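Local coordinates for protein endoglucanase (Uncultured bacterium, PDB 3X17) that probably hydrolyses internal beta-1,4-glucosidic bonds of cellulose, as a family 9 endoglucanase with an Ig-like domain ahead of its (alpha/alpha)6 barrel, at residues T187-A192 with T275-A280; D224-G229 with R287-F292; A283-I288 with A294-K299. All coordinates share one frame; numbering follows the deposited sequence.

Contact 1: residues T187-A192 with T275-A280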
loop_
_atom_site.group_PDB
_atom_site.type_symbol
_atom_site.label_atom_id
_atom_site.label_comp_id
_atom_site.label_asym_id
_atom_site.label_seq_id
_atom_site.Cartn_x
_atom_site.Cartn_y
_atom_site.Cartn_z
ATOM N N THR A 187 -4.529 -5.285 8.784
ATOM C CA THR A 187 -5.900 -4.882 8.510
ATOM C C THR A 187 -6.176 -3.493 9.051
ATOM O O THR A 187 -6.809 -2.687 8.378
ATOM C CB THR A 187 -6.968 -5.867 9.110
ATOM O OG1 THR A 187 -6.896 -7.112 8.420
ATOM C CG2 THR A 187 -8.435 -5.321 8.909
ATOM N N ALA A 188 -5.688 -3.210 10.256
ATOM C CA ALA A 188 -5.941 -1.924 10.882
ATOM C C ALA A 188 -5.201 -0.780 10.178
ATOM O O ALA A 188 -5.822 0.230 9.819
ATOM C CB ALA A 188 -5.632 -1.979 12.391
ATOM N N VAL A 189 -3.936 -0.981 9.806
ATOM C CA VAL A 189 -3.207 0.112 9.127
ATOM C C VAL A 189 -3.701 0.277 7.698
ATOM O O VAL A 189 -3.554 1.348 7.097
ATOM C CB VAL A 189 -1.659 -0.073 9.130
ATOM C CG1 VAL A 189 -1.127 -0.227 10.536
ATOM C CG2 VAL A 189 -1.197 -1.220 8.206
ATOM N N THR A 190 -4.147 -0.827 7.105
ATOM C CA THR A 190 -4.689 -0.795 5.762
ATOM C C THR A 190 -5.984 0.006 5.775
ATOM O O THR A 190 -6.141 0.950 5.004
ATOM C CB THR A 190 -4.982 -2.236 5.270
ATOM O OG1 THR A 190 -3.734 -2.892 5.020
ATOM C CG2 THR A 190 -5.808 -2.222 3.972
ATOM N N ALA A 191 -6.874 -0.298 6.715
ATOM C CA ALA A 191 -8.156 0.414 6.768
ATOM C C ALA A 191 -7.945 1.920 7.014
ATOM O O ALA A 191 -8.580 2.774 6.365
ATOM C CB ALA A 191 -9.049 -0.183 7.822
ATOM N N ALA A 192 -7.005 2.234 7.900
ATOM C CA ALA A 192 -6.662 3.641 8.213
ATOM C C ALA A 192 -6.203 4.360 6.964
ATOM O O ALA A 192 -6.538 5.521 6.767
ATOM C CB ALA A 192 -5.566 3.710 9.272
ATOM N N THR A 275 -4.390 -3.731 19.714
ATOM C CA THR A 275 -5.485 -3.071 20.394
ATOM C C THR A 275 -5.471 -1.552 20.060
ATOM O O THR A 275 -6.499 -0.950 19.695
ATOM C CB THR A 275 -5.388 -3.335 21.923
ATOM O OG1 THR A 275 -5.473 -4.749 22.178
ATOM C CG2 THR A 275 -6.488 -2.628 22.667
ATOM N N ALA A 276 -4.275 -0.974 20.063
ATOM C CA ALA A 276 -4.100 0.467 19.796
ATOM C C ALA A 276 -4.302 0.792 18.295
ATOM O O ALA A 276 -5.006 1.741 17.955
ATOM C CB ALA A 276 -2.690 0.910 20.261
ATOM N N LYS A 277 -3.738 -0.019 17.404
ATOM C CA LYS A 277 -4.020 0.133 15.972
ATOM C C LYS A 277 -5.519 0.092 15.670
ATOM O O LYS A 277 -6.031 0.936 14.943
ATOM C CB LYS A 277 -3.328 -0.928 15.129
ATOM C CG LYS A 277 -1.843 -0.694 14.875
ATOM C CD LYS A 277 -1.245 -1.948 14.237
ATOM C CE LYS A 277 0.158 -1.726 13.684
ATOM N NZ LYS A 277 1.169 -1.962 14.768
ATOM N N ALA A 278 -6.249 -0.820 16.310
ATOM C CA ALA A 278 -7.662 -0.926 15.999
ATOM C C ALA A 278 -8.379 0.281 16.580
ATOM O O ALA A 278 -9.260 0.841 15.950
ATOM C CB ALA A 278 -8.235 -2.225 16.559
ATOM N N ALA A 279 -7.975 0.701 17.776
ATOM C CA ALA A 279 -8.485 1.947 18.340
ATOM C C ALA A 279 -8.321 3.093 17.366
ATOM O O ALA A 279 -9.249 3.851 17.148
ATOM C CB ALA A 279 -7.809 2.295 19.717
ATOM N N ALA A 280 -7.132 3.234 16.799
ATOM C CA ALA A 280 -6.845 4.372 15.926
ATOM C C ALA A 280 -7.740 4.315 14.677
ATOM O O ALA A 280 -8.397 5.296 14.311
ATOM C CB ALA A 280 -5.345 4.408 15.543
#
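A188 and K277 carry the apolar packing between two nearly parallel helices, whose short axes approach to 8.7 Å at an angle of 20°. The A188 methyl points at the neighbouring helix and meets K277 CB, with A188 CB 3.7 Å from K277 CB. It also rests on backbone, since A188 CB lies 4.1 Å from A278 N. Such a small side chain lets the main chains come close: A188 CA and A278 CA are 5.5 Å apart. V189 extends the patch; it and the lysine chain run alongside each other in the same direction, and V189 CG1 is 3.7 Å from K277 CE.

The polar end of K277 is used outside the pair. Its chain is extended up to a bend at chi4 (87°), and NZ forms a salt bridge with D339 OD1 and a hydrogen bond with Q273 OE1, one turn earlier on its own helix. D339 is a calcium ligand, so K277 probably helps balance the acidic metal site.

Around this buried pair, W342 of helix 337-351 packs on K277 and A280, L233 of helix 221-235 on A188, and A307 of helix 294-312 on the far side chains T275 and A279.

Contact 2: residues D224-G229 with R287-F292. With CA (calcium ion), chain D.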
loop_
_atom_site.group_PDB
_atom_site.type_symbol
_atom_site.label_atom_id
_atom_site.label_comp_id
_atom_site.label_asym_id
_atom_site.label_seq_id
_atom_site.Cartn_x
_atom_site.Cartn_y
_atom_site.Cartn_z
ATOM N N ASP A 224 -17.591 1.536 2.137
ATOM C CA ASP A 224 -18.136 0.194 2.298
ATOM C C ASP A 224 -17.022 -0.836 2.419
ATOM O O ASP A 224 -17.108 -1.738 3.245
ATOM C CB ASP A 224 -19.071 -0.172 1.157
ATOM C CG ASP A 224 -20.325 0.682 1.149
ATOM O OD1 ASP A 224 -20.951 0.866 2.225
ATOM O OD2 ASP A 224 -20.597 1.270 0.089
ATOM N N GLU A 225 -15.972 -0.713 1.607
ATOM C CA GLU A 225 -14.909 -1.712 1.696
ATOM C C GLU A 225 -14.231 -1.620 3.062
ATOM O O GLU A 225 -14.032 -2.636 3.731
ATOM C CB GLU A 225 -13.865 -1.558 0.596
ATOM C CG GLU A 225 -12.918 -2.783 0.526
ATOM C CD GLU A 225 -13.673 -4.054 0.109
ATOM O OE1 GLU A 225 -14.514 -3.956 -0.818
ATOM O OE2 GLU A 225 -13.481 -5.110 0.754
ATOM N N VAL A 226 -13.791 -0.415 3.417
ATOM C CA VAL A 226 -13.221 -0.161 4.729
ATOM C C VAL A 226 -14.093 -0.753 5.828
ATOM O O VAL A 226 -13.585 -1.305 6.795
ATOM C CB VAL A 226 -13.042 1.347 4.993
ATOM C CG1 VAL A 226 -12.882 1.612 6.488
ATOM C CG2 VAL A 226 -11.835 1.888 4.195
ATOM N N ARG A 227 -15.408 -0.612 5.694
ATOM C CA ARG A 227 -16.294 -1.053 6.745
ATOM C C ARG A 227 -16.247 -2.580 6.884
ATOM O O ARG A 227 -16.264 -3.090 7.980
ATOM C CB ARG A 227 -17.736 -0.592 6.471
ATOM C CG ARG A 227 -18.601 -0.718 7.699
ATOM C CD ARG A 227 -20.026 -1.134 7.413
ATOM N NE ARG A 227 -20.890 0.017 7.188
ATOM C CZ ARG A 227 -22.020 0.274 7.847
ATOM N NH1 ARG A 227 -22.479 -0.536 8.812
ATOM N NH2 ARG A 227 -22.697 1.364 7.524
ATOM N N TRP A 228 -16.161 -3.295 5.760
ATOM C CA TRP A 228 -15.903 -4.723 5.786
ATOM C C TRP A 228 -14.710 -5.039 6.686
ATOM O O TRP A 228 -14.787 -5.925 7.529
ATOM C CB TRP A 228 -15.643 -5.258 4.371
ATOM C CG TRP A 228 -15.657 -6.782 4.274
ATOM C CD1 TRP A 228 -14.580 -7.627 4.351
ATOM C CD2 TRP A 228 -16.814 -7.623 4.101
ATOM N NE1 TRP A 228 -14.995 -8.935 4.269
ATOM C CE2 TRP A 228 -16.361 -8.963 4.113
ATOM C CE3 TRP A 228 -18.186 -7.371 3.947
ATOM C CZ2 TRP A 228 -17.227 -10.048 3.942
ATOM C CZ3 TRP A 228 -19.063 -8.464 3.811
ATOM C CH2 TRP A 228 -18.579 -9.779 3.819
ATOM N N GLY A 229 -13.605 -4.320 6.516
ATOM C CA GLY A 229 -12.410 -4.637 7.297
ATOM C C GLY A 229 -12.629 -4.320 8.759
ATOM O O GLY A 229 -12.249 -5.089 9.634
ATOM N N ARG A 287 -14.907 9.548 12.751
ATOM C CA ARG A 287 -14.877 10.879 12.223
ATOM C C ARG A 287 -15.352 10.862 10.795
ATOM O O ARG A 287 -16.090 11.696 10.389
ATOM C CB ARG A 287 -13.466 11.459 12.310
ATOM C CG ARG A 287 -13.208 12.672 11.467
ATOM C CD ARG A 287 -11.861 12.623 10.808
ATOM N NE ARG A 287 -10.872 12.260 11.766
ATOM C CZ ARG A 287 -9.715 11.673 11.525
ATOM N NH1 ARG A 287 -9.319 11.380 10.326
ATOM N NH2 ARG A 287 -8.946 11.409 12.537
ATOM N N ILE A 288 -14.920 9.887 10.042
ATOM C CA ILE A 288 -15.117 9.936 8.611
ATOM C C ILE A 288 -16.514 9.447 8.197
ATOM O O ILE A 288 -17.065 9.919 7.195
ATOM C CB ILE A 288 -13.978 9.181 7.877
ATOM C CG1 ILE A 288 -12.678 9.970 7.961
ATOM C CG2 ILE A 288 -14.305 8.933 6.438
ATOM C CD1 ILE A 288 -11.464 9.145 7.591
ATOM N N PHE A 289 -17.090 8.504 8.948
ATOM C CA PHE A 289 -18.368 7.887 8.531
ATOM C C PHE A 289 -19.528 8.724 9.034
ATOM O O PHE A 289 -20.675 8.375 8.792
ATOM C CB PHE A 289 -18.533 6.457 9.093
ATOM C CG PHE A 289 -17.926 5.391 8.239
ATOM C CD1 PHE A 289 -16.574 5.087 8.347
ATOM C CD2 PHE A 289 -18.720 4.659 7.347
ATOM C CE1 PHE A 289 -15.994 4.111 7.533
ATOM C CE2 PHE A 289 -18.146 3.676 6.530
ATOM C CZ PHE A 289 -16.785 3.384 6.652
ATOM N N ALA A 290 -19.233 9.740 9.848
ATOM C CA ALA A 290 -20.290 10.505 10.516
ATOM C C ALA A 290 -21.406 11.047 9.589
ATOM O O ALA A 290 -22.573 10.912 9.918
ATOM C CB ALA A 290 -19.709 11.625 11.388
ATOM N N PRO A 291 -21.056 11.588 8.405
ATOM C CA PRO A 291 -22.120 12.076 7.497
ATOM C C PRO A 291 -22.902 10.965 6.785
ATOM O O PRO A 291 -23.912 11.250 6.164
ATOM C CB PRO A 291 -21.358 12.911 6.450
ATOM C CG PRO A 291 -19.953 13.104 7.031
ATOM C CD PRO A 291 -19.709 11.899 7.896
ATOM N N PHE A 292 -22.411 9.727 6.811
ATOM C CA PHE A 292 -23.022 8.672 6.030
ATOM C C PHE A 292 -23.814 7.695 6.873
ATOM O O PHE A 292 -24.858 7.234 6.447
ATOM C CB PHE A 292 -21.984 7.924 5.192
ATOM C CG PHE A 292 -21.190 8.814 4.306
ATOM C CD1 PHE A 292 -21.780 9.402 3.182
ATOM C CD2 PHE A 292 -19.865 9.129 4.623
ATOM C CE1 PHE A 292 -21.042 10.219 2.348
ATOM C CE2 PHE A 292 -19.129 9.999 3.825
ATOM C CZ PHE A 292 -19.712 10.538 2.673
HETATM CA CA CA D . -21.863 2.318 -1.729
#
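R227 and F289 mark the nearest backbone approach, 9.3 Å between R227 CA and F289 CA, where helix 221-235 faces the chain leaving helix 272-288. In the (alpha/alpha)6 barrel, helix 221-235 here packs on the turn between helices 272-288 and 294-312, and the wide gap is bridged by one aromatic side chain. F289 points at the helix, its CG anti to its own carbonyl carbon (chi1 -87°), and reaches two residues with the far end of its ring. V226 CG1 comes in at the ring edge, near the ring plane, 4.1 Å from F289 CE1. R227 CB approaches obliquely, 4.1 Å from F289 CZ. Only the base of the arginine takes part: its chain bends at chi2 and chi3, and NH2 reaches a salt bridge with D293 in the same turn. The turn is also tied within itself, F292 N donating to F289 O at 3.0 Å.

L223 packs on both F289 and F292, and the next residue, D224, binds calcium. D207, E214, N217, V219 and D221 supply the other protein ligands, and D224 closes the set with OD2, 2.5 Å from the calcium ion.

Contact 3: residues A283-I288 with A294-K299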
loop_
_atom_site.group_PDB
_atom_site.type_symbol
_atom_site.label_atom_id
_atom_site.label_comp_id
_atom_site.label_asym_id
_atom_site.label_seq_id
_atom_site.Cartn_x
_atom_site.Cartn_y
_atom_site.Cartn_z
ATOM N N ALA A 283 -11.376 5.050 15.556
ATOM C CA ALA A 283 -11.585 6.482 15.855
ATOM C C ALA A 283 -11.546 7.330 14.580
ATOM O O ALA A 283 -12.313 8.279 14.435
ATOM C CB ALA A 283 -10.573 6.989 16.855
ATOM N N MET A 284 -10.625 7.020 13.667
ATOM C CA MET A 284 -10.705 7.590 12.323
ATOM C C MET A 284 -12.060 7.380 11.641
ATOM O O MET A 284 -12.551 8.263 10.971
ATOM C CB MET A 284 -9.580 7.068 11.432
ATOM C CG MET A 284 -8.243 7.678 11.761
ATOM S SD MET A 284 -6.919 6.818 10.899
ATOM C CE MET A 284 -7.056 7.600 9.286
ATOM N N ALA A 285 -12.594 6.167 11.702
ATOM C CA ALA A 285 -13.834 5.860 10.986
ATOM C C ALA A 285 -14.978 6.622 11.629
ATOM O O ALA A 285 -15.947 7.000 10.951
ATOM C CB ALA A 285 -14.122 4.356 11.020
ATOM N N ALA A 286 -14.891 6.793 12.946
ATOM C CA ALA A 286 -15.915 7.539 13.671
ATOM C C ALA A 286 -16.023 8.961 13.105
ATOM O O ALA A 286 -17.119 9.497 12.979
ATOM C CB ALA A 286 -15.605 7.566 15.167
ATOM N N ARG A 287 -14.907 9.548 12.751
ATOM C CA ARG A 287 -14.877 10.879 12.223
ATOM C C ARG A 287 -15.352 10.862 10.795
ATOM O O ARG A 287 -16.090 11.696 10.389
ATOM C CB ARG A 287 -13.466 11.459 12.310
ATOM C CG ARG A 287 -13.208 12.672 11.467
ATOM C CD ARG A 287 -11.861 12.623 10.808
ATOM N NE ARG A 287 -10.872 12.260 11.766
ATOM C CZ ARG A 287 -9.715 11.673 11.525
ATOM N NH1 ARG A 287 -9.319 11.380 10.326
ATOM N NH2 ARG A 287 -8.946 11.409 12.537
ATOM N N ILE A 288 -14.920 9.887 10.042
ATOM C CA ILE A 288 -15.117 9.936 8.611
ATOM C C ILE A 288 -16.514 9.447 8.197
ATOM O O ILE A 288 -17.065 9.919 7.195
ATOM C CB ILE A 288 -13.978 9.181 7.877
ATOM C CG1 ILE A 288 -12.678 9.970 7.961
ATOM C CG2 ILE A 288 -14.305 8.933 6.438
ATOM C CD1 ILE A 288 -11.464 9.145 7.591
ATOM N N ALA A 294 -24.400 7.317 10.952
ATOM C CA ALA A 294 -24.152 7.807 12.307
ATOM C C ALA A 294 -24.130 6.679 13.355
ATOM O O ALA A 294 -23.358 6.738 14.309
ATOM C CB ALA A 294 -25.187 8.901 12.689
ATOM N N ALA A 295 -24.928 5.639 13.137
ATOM C CA ALA A 295 -24.933 4.463 14.013
ATOM C C ALA A 295 -23.596 3.671 13.910
ATOM O O ALA A 295 -23.064 3.186 14.898
ATOM C CB ALA A 295 -26.099 3.555 13.650
ATOM N N PHE A 296 -23.084 3.512 12.703
ATOM C CA PHE A 296 -21.805 2.840 12.537
ATOM C C PHE A 296 -20.678 3.683 13.103
ATOM O O PHE A 296 -19.794 3.171 13.776
ATOM C CB PHE A 296 -21.548 2.518 11.061
ATOM C CG PHE A 296 -20.231 1.873 10.816
ATOM C CD1 PHE A 296 -20.054 0.527 11.092
ATOM C CD2 PHE A 296 -19.118 2.646 10.485
ATOM C CE1 PHE A 296 -18.806 -0.087 10.907
ATOM C CE2 PHE A 296 -17.867 2.047 10.286
ATOM C CZ PHE A 296 -17.711 0.675 10.526
ATOM N N ALA A 297 -20.714 4.981 12.819
ATOM C CA ALA A 297 -19.850 5.950 13.484
ATOM C C ALA A 297 -19.756 5.800 15.005
ATOM O O ALA A 297 -18.653 5.773 15.542
ATOM C CB ALA A 297 -20.264 7.383 13.127
ATOM N N ARG A 298 -20.895 5.818 15.698
ATOM C CA ARG A 298 -20.948 5.612 17.161
ATOM C C ARG A 298 -20.299 4.311 17.575
ATOM O O ARG A 298 -19.680 4.221 18.644
ATOM C CB ARG A 298 -22.407 5.558 17.666
ATOM C CG ARG A 298 -23.076 6.923 17.765
ATOM C CD ARG A 298 -24.543 6.791 18.188
ATOM N NE ARG A 298 -25.293 7.917 17.661
ATOM C CZ ARG A 298 -26.180 7.831 16.679
ATOM N NH1 ARG A 298 -26.559 6.648 16.220
ATOM N NH2 ARG A 298 -26.745 8.935 16.220
ATOM N N LYS A 299 -20.624 3.256 16.844
ATOM C CA LYS A 299 -20.167 1.938 17.216
ATOM C C LYS A 299 -18.646 1.900 17.089
ATOM O O LYS A 299 -17.957 1.343 17.952
ATOM C CB LYS A 299 -20.811 0.868 16.324
ATOM C CG LYS A 299 -20.380 -0.587 16.645
ATOM C CD LYS A 299 -20.903 -1.517 15.542
ATOM C CE LYS A 299 -21.052 -2.947 16.022
ATOM N NZ LYS A 299 -21.223 -3.886 14.863
#
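The backbone N of F296, whose ring touches A285 of the facing helix, is hydrogen-bonded to D293 OD1 just ahead of its own helix. This bond ties the first turn of helix 294-312 to the connection before it. No hydrogen bond crosses between 283-288 and 294-299, which meet by packing.

The central pair is reciprocal. A286 CB lies 3.6 Å from A297 O, and A297 CB lies 3.8 Å from A286 O, so each methyl rests on the other residue's carbonyl oxygen. With nothing larger than a methyl in between, the main chains almost touch, A286 CA and A297 CA being 4.2 Å apart. To one side of this pair F296 closes the interface. Its CG stands anti to the backbone N (chi1 178°), which brings the ring back to the facing helix, where F296 CE2 approaches A285 CB obliquely at 4.5 Å, a looser apolar touch.

The F296 ring is held from several directions. R227 makes a cation-pi contact with it, and the ring of F289 meets it with planes at about 60°. Helix 221-235 supplies further neighbours, E231 and F234 beside F296 and L230 beside A285, so the small A285 methyl and the large ring share one flank of packing. Two broadly antiparallel helices joined by a short connection form an antiparallel helical hairpin within the (alpha/alpha)6 barrel.

In the fold
All three contacts use helix 272-288. Contact 1 joins its early part to helix 184-200, contact 2 joins its end and the following turn to helix 221-235, and contact 3 pairs its last turns with helix 294-312. Along the chain contacts 1 and 2 interleave, whereas contact 1 is complete before contact 3 begins. Contacts 2 and 3 share R287 and I288, and their centres lie about 7 Å apart; R227 CG and F289 CG both touch the F296 ring. The centre of contact 1 lies about 13 Å from that of contact 2 and about 14 Å from that of contact 3. Together they bind four successive helices of the family 9 catalytic domain into one wall of the barrel, with calcium sites near contacts 1 and 2.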